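Local coordinates for protein methionine gamma-lyase (Trichomonas vaginalis, PDB 1PFF) that belongs to the Cys/Met metabolism family of PLP-dependent enzymes and is built as an assembly of four chains, at residues Thr193-Leu196 / Asp197-Lys201. Sequence-based numbering, arbitrary orientation.
Sequences TLTL and DMRVK
The guanidinium group of Arg199 has Thr195 O and Leu196 CA over one face and Thr195 OG1 at its edge. Thr195 OG1 lies in the guanidinium plane, 2.9 Å from Arg199 NE, and the nearly straight N-H...O angle of 167° marks a hydrogen bond. The Arg199 chain bends at chi3 (-63°), which turns NE back toward the preceding turn, while a chi1 of 58° brings Thr195 OG1 to the guanidinium edge. The other guanidinium nitrogens bond backbone carbonyls, NH1 that of Tyr146 and NH2 those of Gly192 and Ile147.

Main-chain bonds from Arg199 N to Thr195 O and from Val200 N to Leu196 O, both 2.9 Å, show regular helical pairing here. In the two pairs just before these it is interrupted: water 1 links Thr193 O to Asp197 N, and water 2 accepts from Met198 N at 2.9 Å and donates to Leu194 O. These waters stand in for two direct i to i+4 bonds, close to where helix 183-216 kinks at Leu194 and Thr195. Leu196 and Val200 lie side by side, Leu196 CD1 to Val200 CG2 3.7 Å, both packing on helix 125-128.

On Asp197, OD2 receives Lys201 NZ on its syn side at 2.8 Å, tilted somewhat out of the carboxylate plane, and OD1 forms a salt bridge with Arg202 of the second subunit. The chemistry implies a kinked helix bridged by water, with Arg199 tying the turn to the carbonyls of Tyr146 and Ile147 and Asp197 probably balancing two positive charges at a subunit interface.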
loop_
_atom_site.group_PDB
_atom_site.type_symbol
_atom_site.label_atom_id
_atom_site.label_comp_id
_atom_site.label_asym_id
_atom_site.label_seq_id
_atom_site.Cartn_x
_atom_site.Cartn_y
_atom_site.Cartn_z
ATOM N N THR A 193 -12.186 1.300 -11.638
ATOM C CA THR A 193 -13.276 1.884 -12.435
ATOM C C THR A 193 -12.835 2.229 -13.848
ATOM O O THR A 193 -13.661 2.324 -14.745
ATOM C CB THR A 193 -13.893 3.147 -11.776
ATOM O OG1 THR A 193 -12.904 4.183 -11.687
ATOM C CG2 THR A 193 -14.330 2.867 -10.322
ATOM N N LEU A 194 -11.527 2.406 -14.033
ATOM C CA LEU A 194 -10.961 2.747 -15.335
ATOM C C LEU A 194 -10.998 1.595 -16.347
ATOM O O LEU A 194 -10.874 1.828 -17.556
ATOM C CB LEU A 194 -9.516 3.250 -15.169
ATOM C CG LEU A 194 -9.295 4.526 -14.344
ATOM C CD1 LEU A 194 -7.816 4.689 -14.001
ATOM C CD2 LEU A 194 -9.793 5.770 -15.096
ATOM N N THR A 195 -11.141 0.361 -15.852
ATOM C CA THR A 195 -11.227 -0.828 -16.712
ATOM C C THR A 195 -12.554 -1.557 -16.532
ATOM O O THR A 195 -12.767 -2.622 -17.103
ATOM C CB THR A 195 -10.069 -1.812 -16.452
ATOM O OG1 THR A 195 -10.068 -2.221 -15.073
ATOM C CG2 THR A 195 -8.708 -1.144 -16.678
ATOM N N LEU A 196 -13.443 -0.980 -15.735
ATOM C CA LEU A 196 -14.714 -1.629 -15.416
ATOM C C LEU A 196 -15.583 -1.874 -16.662
ATOM O O LEU A 196 -16.076 -2.982 -16.874
ATOM C CB LEU A 196 -15.455 -0.813 -14.354
ATOM C CG LEU A 196 -16.922 -1.146 -14.052
ATOM C CD1 LEU A 196 -17.077 -2.464 -13.343
ATOM C CD2 LEU A 196 -17.543 -0.007 -13.251
ATOM N N ASP A 197 -15.743 -0.847 -17.493
ATOM C CA ASP A 197 -16.514 -0.970 -18.730
ATOM C C ASP A 197 -16.000 -2.120 -19.599
ATOM O O ASP A 197 -16.772 -2.980 -20.043
ATOM C CB ASP A 197 -16.460 0.360 -19.494
ATOM C CG ASP A 197 -17.301 0.351 -20.762
ATOM O OD1 ASP A 197 -16.765 0.004 -21.834
ATOM O OD2 ASP A 197 -18.490 0.712 -20.785
ATOM N N MET A 198 -14.684 -2.135 -19.808
ATOM C CA MET A 198 -14.012 -3.164 -20.593
ATOM C C MET A 198 -14.234 -4.574 -20.029
ATOM O O MET A 198 -14.609 -5.488 -20.758
ATOM C CB MET A 198 -12.514 -2.826 -20.658
ATOM C CG MET A 198 -11.622 -3.842 -21.345
ATOM S SD MET A 198 -9.904 -3.496 -20.835
ATOM C CE MET A 198 -9.791 -4.400 -19.332
ATOM N N ARG A 199 -13.998 -4.744 -18.733
ATOM C CA ARG A 199 -14.061 -6.068 -18.107
ATOM C C ARG A 199 -15.487 -6.624 -18.059
ATOM O O ARG A 199 -15.708 -7.819 -18.292
ATOM C CB ARG A 199 -13.454 -6.008 -16.698
ATOM C CG ARG A 199 -11.905 -6.068 -16.686
ATOM C CD ARG A 199 -11.249 -5.965 -15.298
ATOM N NE ARG A 199 -11.511 -4.680 -14.639
ATOM C CZ ARG A 199 -12.473 -4.483 -13.736
ATOM N NH1 ARG A 199 -13.276 -5.489 -13.388
ATOM N NH2 ARG A 199 -12.635 -3.287 -13.186
ATOM N N VAL A 200 -16.452 -5.762 -17.750
ATOM C CA VAL A 200 -17.844 -6.194 -17.667
ATOM C C VAL A 200 -18.388 -6.590 -19.037
ATOM O O VAL A 200 -19.027 -7.643 -19.181
ATOM C CB VAL A 200 -18.729 -5.135 -16.998
ATOM C CG1 VAL A 200 -20.230 -5.391 -17.280
ATOM C CG2 VAL A 200 -18.484 -5.145 -15.502
ATOM N N LYS A 201 -18.099 -5.770 -20.043
ATOM C CA LYS A 201 -18.616 -6.008 -21.385
ATOM C C LYS A 201 -17.967 -7.199 -22.083
ATOM O O LYS A 201 -18.664 -8.022 -22.684
ATOM C CB LYS A 201 -18.519 -4.725 -22.227
ATOM C CG LYS A 201 -19.407 -3.598 -21.668
ATOM C CD LYS A 201 -19.470 -2.388 -22.593
ATOM C CE LYS A 201 -20.629 -1.484 -22.187
ATOM N NZ LYS A 201 -20.415 -0.090 -22.626
HETATM O O HOH W 1 -14.452 1.856 -17.210
HETATM O O HOH W 2 -13.047 0.198 -19.189
#